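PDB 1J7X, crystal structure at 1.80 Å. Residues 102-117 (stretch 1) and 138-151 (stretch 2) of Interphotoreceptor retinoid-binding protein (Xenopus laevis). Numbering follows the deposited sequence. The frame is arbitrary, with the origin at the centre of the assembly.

Stretch 1, residues 102-117: SILPGNIGYLRFDQFA
Stretch 2 138-151: TITENLIIDLRYNV

The most unusual feature of this contact is a very short hydrogen bond from Tyr110 OH to Asp146 OD2, at 2.5 Å. The carboxylate oxygen lies at the edge of the tyrosine ring, near its plane. Tyr110 has chi1 t and chi2 79°, and Asp146 has chi1 t and chi2 -11°. The same carboxylate also binds Arg148. Arg148 NE donates to Asp146 OD1 at 2.9 Å, and Arg148 NH2 forms a salt bridge to Asp146 OD2 at 2.8 Å. Arg148 N adds a bond to Asp146 OD1 at 3.1 Å. The arginine chi values are m, t, m and 175°. One buried acid thus holds two side chains, Tyr110 from one stretch and Arg148 from its own.

The framework is a parallel pair of strands, 108-112 and 142-146. Their axes approach to 4.6 Å and cross at -20°. Register pairs Gly109 with Leu143, Tyr110 with Ile144, and Leu111 with Ile145. Gly109 CA and Leu143 CA are 4.5 Å apart, Tyr110 CA and Ile144 CA 4.9 Å, and Leu111 CA and Ile145 CA 4.9 Å. Extended backbones run from phi/psi -78/142 at Gly109 to -125/118 at Leu111, and from -133/134 at Leu143 to -106/113 at Ile145. Four bonds alternate in direction. Gly109 N donates to Asn142 O (2.8 Å), and Ile144 N to Gly109 O (2.8 Å). Leu111 N donates to Ile144 O (3.0 Å), and Asp146 N to Leu111 O (2.8 Å).

Stretch 1 also folds back on itself. Ser102 N bonds Tyr110 O, and Tyr110 N bonds Ser102 O, both at 2.8 Å. The connecting loop has positive phi at Gly106 (88/9) and Asn107 (63/45).

Side chains alternate between the two sheet faces. Tyr110 and Ile144 share one face, where Ile108 CG2 comes unusually close to Ile144 CD1, 3.1 Å. Ile108 is m,m and Ile144 is m,p. Leu111 (t,p), Leu143 (t,p) and Ile145 (m,t) lie on the other face, with Leu111 CB 4.2 Å from Leu143 CD1. Gly109 leaves room there: a CB would sit 3.1 Å from both Leu143 CD1 and Thr140 OG1.

Before the strands, Asn107 (t, chi2 28°) uses ND2 to donate to Ile139 O at 3.0 Å. Glu141 N makes a weak bond to Asn107 O at 3.4 Å.

Beyond the strands, Leu147 to Asn150 form a type I turn, closed by Asn150 N to Leu147 O at 3.0 Å. Asn150 is t with chi2 -36°. Its ND2 donates to Phe113 O at 2.9 Å. Phe113 is p, with Leu147 CD2 over one face of its ring. Val151 N bonds Asp114 O weakly at 3.3 Å.

Arg112 is extended, with chi1 to chi3 all t. It grips Asp114 (m) through NE to OD1 at 3.0 Å and an NH2 to OD2 salt bridge at 2.9 Å. Tyr149 (m) CD2 lies over one face of this guanidinium, 3.4 Å from Arg112 CZ. Water 1 is 2.7 Å from Asp114 OD1, 2.9 Å from Asp146 O and 2.9 Å from Tyr149 N, so it bridges the stretches.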

ATOM      1  N   SER A 102       0.063 -24.178   2.044  1.00 20.95           N
ATOM      2  CA  SER A 102      -0.742 -25.384   2.449  1.00 23.19           C
ATOM      3  C   SER A 102      -1.755 -25.640   1.392  1.00 26.51           C
ATOM      4  O   SER A 102      -2.243 -24.714   0.685  1.00 24.57           O
ATOM      5  CB  SER A 102      -1.513 -25.164   3.804  1.00 21.44           C
ATOM      6  OG  SER A 102      -0.674 -24.675   4.834  1.00 34.59           O
ATOM      7  N   ILE A 103      -2.176 -26.898   1.274  1.00 26.17           N
ATOM      8  CA  ILE A 103      -3.252 -27.189   0.409  1.00 26.58           C
ATOM      9  C   ILE A 103      -4.365 -27.565   1.393  1.00 29.26           C
ATOM     10  O   ILE A 103      -4.305 -28.638   2.036  1.00 27.81           O
ATOM     11  CB  ILE A 103      -2.969 -28.335  -0.532  1.00 28.28           C
ATOM     12  CG1 ILE A 103      -1.737 -28.086  -1.416  1.00 31.44           C
ATOM     13  CG2 ILE A 103      -4.225 -28.636  -1.349  1.00 31.29           C
ATOM     14  CD1 ILE A 103      -1.935 -26.849  -2.269  1.00 29.12           C
ATOM     15  N   LEU A 104      -5.348 -26.681   1.556  1.00 28.28           N
ATOM     16  CA  LEU A 104      -6.440 -26.917   2.493  1.00 30.04           C
ATOM     17  C   LEU A 104      -7.433 -27.898   1.888  1.00 30.55           C
ATOM     18  O   LEU A 104      -7.556 -27.962   0.681  1.00 30.92           O
ATOM     19  CB  LEU A 104      -7.180 -25.595   2.793  1.00 31.30           C
ATOM     20  CG  LEU A 104      -6.224 -24.528   3.366  1.00 29.65           C
ATOM     21  CD1 LEU A 104      -6.993 -23.182   3.550  1.00 30.78           C
ATOM     22  CD2 LEU A 104      -5.433 -24.933   4.627  1.00 31.48           C
ATOM     23  N   PRO A 105      -8.211 -28.582   2.717  1.00 32.44           N
ATOM     24  CA  PRO A 105      -9.254 -29.496   2.249  1.00 33.92           C
ATOM     25  C   PRO A 105     -10.167 -28.820   1.242  1.00 33.91           C
ATOM     26  O   PRO A 105     -10.462 -27.602   1.256  1.00 35.75           O
ATOM     27  CB  PRO A 105      -9.967 -29.889   3.559  1.00 33.74           C
ATOM     28  CG  PRO A 105      -8.976 -29.801   4.567  1.00 35.92           C
ATOM     29  CD  PRO A 105      -8.098 -28.543   4.175  1.00 32.10           C
ATOM     30  N   GLY A 106     -10.567 -29.592   0.261  1.00 34.18           N
ATOM     31  CA  GLY A 106     -11.367 -28.999  -0.758  1.00 32.41           C
ATOM     32  C   GLY A 106     -10.520 -28.428  -1.837  1.00 31.90           C
ATOM     33  O   GLY A 106     -11.055 -27.767  -2.722  1.00 33.30           O
ATOM     34  N   ASN A 107      -9.206 -28.716  -1.785  1.00 31.84           N
ATOM     35  CA  ASN A 107      -8.274 -28.253  -2.833  1.00 29.43           C
ATOM     36  C   ASN A 107      -8.190 -26.694  -2.913  1.00 25.95           C
ATOM     37  O   ASN A 107      -8.263 -26.156  -3.959  1.00 26.26           O
ATOM     38  CB  ASN A 107      -8.676 -28.750  -4.199  1.00 31.04           C
ATOM     39  CG  ASN A 107      -7.576 -28.630  -5.210  1.00 29.11           C
ATOM     40  OD1 ASN A 107      -6.388 -28.669  -4.846  1.00 28.12           O
ATOM     41  ND2 ASN A 107      -7.957 -28.521  -6.478  1.00 30.16           N
ATOM     42  N   ILE A 108      -8.090 -26.042  -1.772  1.00 24.94           N
ATOM     43  CA  ILE A 108      -8.000 -24.589  -1.726  1.00 25.10           C
ATOM     44  C   ILE A 108      -6.549 -24.311  -1.305  1.00 21.38           C
ATOM     45  O   ILE A 108      -6.170 -24.751  -0.394  1.00 23.39           O
ATOM     46  CB  ILE A 108      -8.881 -24.048  -0.597  1.00 23.58           C
ATOM     47  CG1 ILE A 108     -10.390 -24.302  -0.794  1.00 27.33           C
ATOM     48  CG2 ILE A 108      -8.608 -22.563  -0.326  1.00 28.47           C
ATOM     49  CD1 ILE A 108     -10.766 -23.605  -1.911  1.00 37.83           C
ATOM     50  N   GLY A 109      -5.824 -23.524  -2.067  1.00 22.19           N
ATOM     51  CA  GLY A 109      -4.453 -23.188  -1.787  1.00 21.51           C
ATOM     52  C   GLY A 109      -4.420 -22.132  -0.695  1.00 21.06           C
ATOM     53  O   GLY A 109      -5.288 -21.205  -0.741  1.00 20.43           O
ATOM     54  N   TYR A 110      -3.448 -22.240   0.203  1.00 19.55           N
ATOM     55  CA  TYR A 110      -3.230 -21.271   1.248  1.00 18.09           C
ATOM     56  C   TYR A 110      -1.773 -20.779   1.169  1.00 20.71           C
ATOM     57  O   TYR A 110      -0.821 -21.639   1.132  1.00 18.23           O
ATOM     58  CB  TYR A 110      -3.432 -21.885   2.637  1.00 19.75           C
ATOM     59  CG  TYR A 110      -3.107 -20.920   3.777  1.00 19.61           C
ATOM     60  CD1 TYR A 110      -4.037 -19.910   4.160  1.00 22.76           C
ATOM     61  CD2 TYR A 110      -1.893 -20.959   4.418  1.00 16.63           C
ATOM     62  CE1 TYR A 110      -3.727 -19.032   5.211  1.00 17.40           C
ATOM     63  CE2 TYR A 110      -1.606 -20.050   5.378  1.00 18.11           C
ATOM     64  CZ  TYR A 110      -2.511 -19.086   5.811  1.00 16.00           C
ATOM     65  OH  TYR A 110      -2.198 -18.259   6.837  1.00 18.43           O
ATOM     66  N   LEU A 111      -1.591 -19.478   0.965  1.00 16.12           N
ATOM     67  CA  LEU A 111      -0.253 -18.843   0.840  1.00 15.28           C
ATOM     68  C   LEU A 111      -0.149 -17.751   1.842  1.00 16.68           C
ATOM     69  O   LEU A 111      -0.956 -16.806   1.861  1.00 16.69           O
ATOM     70  CB  LEU A 111      -0.061 -18.247  -0.547  1.00 15.78           C
ATOM     71  CG  LEU A 111       1.115 -17.364  -0.772  1.00 14.20           C
ATOM     72  CD1 LEU A 111       2.406 -18.038  -0.409  1.00 16.13           C
ATOM     73  CD2 LEU A 111       1.115 -16.948  -2.149  1.00 17.78           C
ATOM     74  N   ARG A 112       0.788 -17.864   2.773  1.00 16.30           N
ATOM     75  CA  ARG A 112       1.089 -16.829   3.700  1.00 16.69           C
ATOM     76  C   ARG A 112       2.501 -16.384   3.604  1.00 18.21           C
ATOM     77  O   ARG A 112       3.404 -17.240   3.493  1.00 19.31           O
ATOM     78  CB  ARG A 112       0.792 -17.228   5.164  1.00 16.31           C
ATOM     79  CG  ARG A 112       1.263 -16.233   6.198  1.00 14.64           C
ATOM     80  CD  ARG A 112       0.933 -16.639   7.590  1.00 18.01           C
ATOM     81  NE  ARG A 112       1.623 -15.799   8.543  1.00 16.84           N
ATOM     82  CZ  ARG A 112       1.598 -15.998   9.825  1.00 22.04           C
ATOM     83  NH1 ARG A 112       0.921 -17.065  10.323  1.00 25.90           N
ATOM     84  NH2 ARG A 112       2.285 -15.193  10.641  1.00 23.35           N
ATOM     85  N   PHE A 113       2.733 -15.024   3.679  1.00 17.74           N
ATOM     86  CA  PHE A 113       4.049 -14.459   3.801  1.00 15.06           C
ATOM     87  C   PHE A 113       3.842 -13.100   4.493  1.00 15.27           C
ATOM     88  O   PHE A 113       2.773 -12.528   4.321  1.00 15.11           O
ATOM     89  CB  PHE A 113       4.860 -14.385   2.522  1.00 15.51           C
ATOM     90  CG  PHE A 113       4.214 -13.586   1.408  1.00 14.27           C
ATOM     91  CD1 PHE A 113       3.122 -14.083   0.729  1.00 16.38           C
ATOM     92  CD2 PHE A 113       4.675 -12.320   1.126  1.00 16.14           C
ATOM     93  CE1 PHE A 113       2.571 -13.371  -0.239  1.00 17.39           C
ATOM     94  CE2 PHE A 113       4.119 -11.650   0.090  1.00 15.27           C
ATOM     95  CZ  PHE A 113       3.082 -12.142  -0.551  1.00 18.93           C
ATOM     96  N   ASP A 114       4.787 -12.661   5.300  1.00 13.70           N
ATOM     97  CA  ASP A 114       4.591 -11.553   6.180  1.00 17.82           C
ATOM     98  C   ASP A 114       5.448 -10.258   5.927  1.00 16.99           C
ATOM     99  O   ASP A 114       5.499  -9.361   6.794  1.00 16.52           O
ATOM    100  CB  ASP A 114       4.838 -11.974   7.576  1.00 18.57           C
ATOM    101  CG  ASP A 114       3.945 -13.062   8.055  1.00 18.47           C
ATOM    102  OD1 ASP A 114       2.951 -13.408   7.435  1.00 17.99           O
ATOM    103  OD2 ASP A 114       4.248 -13.672   9.121  1.00 20.17           O
ATOM    104  N   GLN A 115       6.135 -10.246   4.786  1.00 17.74           N
ATOM    105  CA  GLN A 115       6.869  -9.082   4.376  1.00 15.89           C
ATOM    106  C   GLN A 115       6.939  -9.053   2.853  1.00 17.11           C
ATOM    107  O   GLN A 115       6.680 -10.054   2.266  1.00 16.52           O
ATOM    108  CB  GLN A 115       8.255  -9.127   5.008  1.00 19.82           C
ATOM    109  CG  GLN A 115       9.104 -10.202   4.572  1.00 25.34           C
ATOM    110  CD  GLN A 115      10.490 -10.086   5.138  1.00 33.06           C
ATOM    111  OE1 GLN A 115      10.727 -10.520   6.319  1.00 37.32           O
ATOM    112  NE2 GLN A 115      11.433  -9.658   4.293  1.00 30.54           N
ATOM    113  N   PHE A 116       7.302  -7.921   2.271  1.00 16.49           N
ATOM    114  CA  PHE A 116       7.521  -7.741   0.834  1.00 16.47           C
ATOM    115  C   PHE A 116       9.004  -7.265   0.782  1.00 22.42           C
ATOM    116  O   PHE A 116       9.338  -6.207   1.195  1.00 24.91           O
ATOM    117  CB  PHE A 116       6.586  -6.697   0.258  1.00 16.80           C
ATOM    118  CG  PHE A 116       5.289  -7.264  -0.197  1.00 13.61           C
ATOM    119  CD1 PHE A 116       4.302  -7.512   0.706  1.00 13.05           C
ATOM    120  CD2 PHE A 116       5.060  -7.488  -1.556  1.00 17.20           C
ATOM    121  CE1 PHE A 116       3.155  -8.089   0.265  1.00 16.73           C
ATOM    122  CE2 PHE A 116       3.881  -8.006  -2.000  1.00 17.47           C
ATOM    123  CZ  PHE A 116       2.929  -8.294  -1.092  1.00 16.26           C
ATOM    124  N   ALA A 117       9.863  -8.063   0.255  1.00 20.25           N
ATOM    125  CA  ALA A 117      11.246  -7.644   0.068  1.00 21.48           C
ATOM    126  C   ALA A 117      11.397  -6.868  -1.257  1.00 21.73           C
ATOM    127  O   ALA A 117      10.541  -6.950  -2.112  1.00 18.53           O
ATOM    128  CB  ALA A 117      12.080  -8.858   0.020  1.00 21.14           C
ATOM    129  N   THR A 138      -0.366 -24.972  -8.071  1.00 21.13           N
ATOM    130  CA  THR A 138      -0.911 -25.242  -9.373  1.00 23.53           C
ATOM    131  C   THR A 138      -2.122 -26.185  -9.430  1.00 23.57           C
ATOM    132  O   THR A 138      -3.051 -25.982 -10.244  1.00 25.81           O
ATOM    133  CB  THR A 138       0.110 -25.831 -10.328  1.00 25.13           C
ATOM    134  OG1 THR A 138       1.100 -24.887 -10.531  1.00 31.85           O
ATOM    135  CG2 THR A 138      -0.547 -25.842 -11.751  1.00 27.31           C
ATOM    136  N   ILE A 139      -2.137 -27.129  -8.538  1.00 25.32           N
ATOM    137  CA  ILE A 139      -3.206 -28.120  -8.474  1.00 27.45           C
ATOM    138  C   ILE A 139      -4.542 -27.478  -7.957  1.00 28.62           C
ATOM    139  O   ILE A 139      -5.612 -27.954  -8.283  1.00 29.23           O
ATOM    140  CB  ILE A 139      -2.803 -29.247  -7.551  1.00 27.46           C
ATOM    141  CG1 ILE A 139      -3.876 -30.351  -7.523  1.00 34.52           C
ATOM    142  CG2 ILE A 139      -2.495 -28.818  -6.125  1.00 31.32           C
ATOM    143  CD1 ILE A 139      -4.020 -31.130  -8.787  1.00 38.22           C
ATOM    144  N   THR A 140      -4.472 -26.418  -7.165  1.00 26.23           N
ATOM    145  CA  THR A 140      -5.702 -25.826  -6.576  1.00 24.58           C
ATOM    146  C   THR A 140      -6.627 -25.066  -7.519  1.00 24.68           C
ATOM    147  O   THR A 140      -6.229 -24.578  -8.589  1.00 24.62           O
ATOM    148  CB  THR A 140      -5.312 -24.934  -5.412  1.00 22.80           C
ATOM    149  OG1 THR A 140      -4.608 -23.765  -5.871  1.00 23.66           O
ATOM    150  CG2 THR A 140      -4.389 -25.666  -4.439  1.00 25.09           C
ATOM    151  N   GLU A 141      -7.907 -24.893  -7.128  1.00 25.79           N
ATOM    152  CA  GLU A 141      -8.832 -24.237  -7.979  1.00 27.20           C
ATOM    153  C   GLU A 141      -9.108 -22.817  -7.401  1.00 25.53           C
ATOM    154  O   GLU A 141      -9.614 -21.968  -8.082  1.00 25.56           O
ATOM    155  CB  GLU A 141     -10.128 -25.027  -8.039  1.00 29.97           C
ATOM    156  CG  GLU A 141     -10.018 -26.268  -8.936  1.00 35.88           C
ATOM    157  CD  GLU A 141      -9.493 -25.921 -10.308  1.00 40.63           C
ATOM    158  OE1 GLU A 141      -9.790 -24.823 -10.814  1.00 45.55           O
ATOM    159  OE2 GLU A 141      -8.746 -26.718 -10.925  1.00 45.22           O
ATOM    160  N   ASN A 142      -8.751 -22.626  -6.166  1.00 23.07           N
ATOM    161  CA  ASN A 142      -8.912 -21.307  -5.521  1.00 23.54           C
ATOM    162  C   ASN A 142      -7.698 -21.077  -4.601  1.00 20.85           C
ATOM    163  O   ASN A 142      -7.015 -22.044  -4.177  1.00 18.90           O
ATOM    164  CB  ASN A 142     -10.158 -21.304  -4.662  1.00 23.88           C
ATOM    165  CG  ASN A 142     -11.401 -21.253  -5.478  1.00 30.59           C
ATOM    166  OD1 ASN A 142     -11.706 -20.239  -6.111  1.00 25.24           O
ATOM    167  ND2 ASN A 142     -12.125 -22.372  -5.486  1.00 21.92           N
ATOM    168  N   LEU A 143      -7.351 -19.821  -4.381  1.00 21.64           N
ATOM    169  CA  LEU A 143      -6.176 -19.488  -3.567  1.00 17.94           C
ATOM    170  C   LEU A 143      -6.504 -18.409  -2.568  1.00 18.63           C
ATOM    171  O   LEU A 143      -7.130 -17.419  -2.874  1.00 19.70           O
ATOM    172  CB  LEU A 143      -5.051 -18.984  -4.466  1.00 18.91           C
ATOM    173  CG  LEU A 143      -3.801 -18.483  -3.735  1.00 16.34           C
ATOM    174  CD1 LEU A 143      -3.107 -19.684  -3.072  1.00 17.60           C
ATOM    175  CD2 LEU A 143      -2.761 -17.818  -4.610  1.00 16.08           C
ATOM    176  N   ILE A 144      -6.077 -18.622  -1.360  1.00 18.31           N
ATOM    177  CA  ILE A 144      -6.228 -17.669  -0.258  1.00 19.09           C
ATOM    178  C   ILE A 144      -4.887 -17.112   0.026  1.00 18.90           C
ATOM    179  O   ILE A 144      -4.018 -17.869   0.430  1.00 19.27           O
ATOM    180  CB  ILE A 144      -6.796 -18.314   1.023  1.00 18.39           C
ATOM    181  CG1 ILE A 144      -8.273 -18.694   0.797  1.00 21.51           C
ATOM    182  CG2 ILE A 144      -6.745 -17.376   2.149  1.00 21.06           C
ATOM    183  CD1 ILE A 144      -8.551 -19.475  -0.425  1.00 34.47           C
ATOM    184  N   ILE A 145      -4.670 -15.817  -0.109  1.00 17.59           N
ATOM    185  CA  ILE A 145      -3.392 -15.197   0.189  1.00 14.94           C
ATOM    186  C   ILE A 145      -3.595 -14.454   1.507  1.00 16.09           C
ATOM    187  O   ILE A 145      -4.421 -13.518   1.592  1.00 14.90           O
ATOM    188  CB  ILE A 145      -2.987 -14.228  -0.966  1.00 13.86           C
ATOM    189  CG1 ILE A 145      -2.997 -14.904  -2.330  1.00 15.46           C
ATOM    190  CG2 ILE A 145      -1.634 -13.529  -0.604  1.00 14.01           C
ATOM    191  CD1 ILE A 145      -2.579 -13.930  -3.438  1.00 13.67           C
ATOM    192  N   ASP A 146      -2.913 -14.926   2.542  1.00 14.67           N
ATOM    193  CA  ASP A 146      -3.039 -14.413   3.869  1.00 15.46           C
ATOM    194  C   ASP A 146      -2.025 -13.261   4.174  1.00 15.46           C
ATOM    195  O   ASP A 146      -0.848 -13.500   4.306  1.00 14.70           O
ATOM    196  CB  ASP A 146      -2.840 -15.516   4.870  1.00 15.23           C
ATOM    197  CG  ASP A 146      -3.263 -15.123   6.245  1.00 19.37           C
ATOM    198  OD1 ASP A 146      -3.526 -13.917   6.519  1.00 15.50           O
ATOM    199  OD2 ASP A 146      -3.390 -16.044   7.091  1.00 18.88           O
ATOM    200  N   LEU A 147      -2.477 -11.976   4.197  1.00 15.21           N
ATOM    201  CA  LEU A 147      -1.625 -10.885   4.487  1.00 13.09           C
ATOM    202  C   LEU A 147      -1.905 -10.240   5.810  1.00 14.89           C
ATOM    203  O   LEU A 147      -1.488  -9.086   6.107  1.00 14.98           O
ATOM    204  CB  LEU A 147      -1.804  -9.810   3.366  1.00 13.32           C
ATOM    205  CG  LEU A 147      -1.456 -10.285   2.006  1.00 14.45           C
ATOM    206  CD1 LEU A 147      -1.767  -9.063   0.850  1.00 16.05           C
ATOM    207  CD2 LEU A 147      -0.066 -10.834   1.908  1.00 15.88           C
ATOM    208  N   ARG A 148      -2.672 -10.944   6.610  1.00 16.83           N
ATOM    209  CA  ARG A 148      -3.013 -10.438   7.933  1.00 17.07           C
ATOM    210  C   ARG A 148      -1.824 -10.104   8.789  1.00 17.87           C
ATOM    211  O   ARG A 148      -1.965  -9.278   9.694  1.00 19.33           O
ATOM    212  CB  ARG A 148      -3.935 -11.407   8.747  1.00 16.13           C
ATOM    213  CG  ARG A 148      -5.321 -11.525   8.121  1.00 17.95           C
ATOM    214  CD  ARG A 148      -6.159 -12.631   8.795  1.00 20.87           C
ATOM    215  NE  ARG A 148      -5.570 -13.928   8.613  1.00 19.64           N
ATOM    216  CZ  ARG A 148      -6.035 -15.047   9.175  1.00 25.60           C
ATOM    217  NH1 ARG A 148      -7.180 -14.994   9.858  1.00 26.03           N
ATOM    218  NH2 ARG A 148      -5.437 -16.211   8.940  1.00 19.93           N
ATOM    219  N   TYR A 149      -0.681 -10.761   8.585  1.00 18.10           N
ATOM    220  CA  TYR A 149       0.498 -10.508   9.368  1.00 17.15           C
ATOM    221  C   TYR A 149       1.594  -9.828   8.600  1.00 17.25           C
ATOM    222  O   TYR A 149       2.734  -9.800   9.018  1.00 14.91           O
ATOM    223  CB  TYR A 149       0.988 -11.926   9.895  1.00 19.38           C
ATOM    224  CG  TYR A 149      -0.169 -12.758  10.417  1.00 21.66           C
ATOM    225  CD1 TYR A 149      -0.701 -12.498  11.623  1.00 29.83           C
ATOM    226  CD2 TYR A 149      -0.828 -13.688   9.592  1.00 24.02           C
ATOM    227  CE1 TYR A 149      -1.810 -13.202  12.101  1.00 28.59           C
ATOM    228  CE2 TYR A 149      -1.930 -14.393  10.041  1.00 25.34           C
ATOM    229  CZ  TYR A 149      -2.393 -14.173  11.328  1.00 29.57           C
ATOM    230  OH  TYR A 149      -3.562 -14.800  11.756  1.00 31.96           O
ATOM    231  N   ASN A 150       1.238  -9.283   7.415  1.00 14.28           N
ATOM    232  CA  ASN A 150       2.200  -8.736   6.496  1.00 15.68           C
ATOM    233  C   ASN A 150       2.292  -7.249   6.608  1.00 16.61           C
ATOM    234  O   ASN A 150       1.418  -6.474   6.226  1.00 15.53           O
ATOM    235  CB  ASN A 150       1.930  -9.232   5.150  1.00 12.32           C
ATOM    236  CG  ASN A 150       3.028  -8.967   4.134  1.00 14.89           C
ATOM    237  OD1 ASN A 150       3.724  -7.930   4.132  1.00 14.06           O
ATOM    238  ND2 ASN A 150       3.215  -9.917   3.218  1.00 13.57           N
ATOM    239  N   VAL A 151       3.400  -6.850   7.231  1.00 17.22           N
ATOM    240  CA  VAL A 151       3.698  -5.448   7.501  1.00 18.57           C
ATOM    241  C   VAL A 151       4.432  -4.784   6.360  1.00 19.18           C
ATOM    242  O   VAL A 151       4.796  -3.621   6.367  1.00 20.02           O
ATOM    243  CB  VAL A 151       4.568  -5.331   8.781  1.00 20.71           C
ATOM    244  CG1 VAL A 151       3.742  -5.895   9.933  1.00 24.10           C
ATOM    245  CG2 VAL A 151       5.962  -5.966   8.586  1.00 26.00           C
TER
HETATM  246  O   HOH W   1       0.536 -12.436   6.566  1.00 17.44           O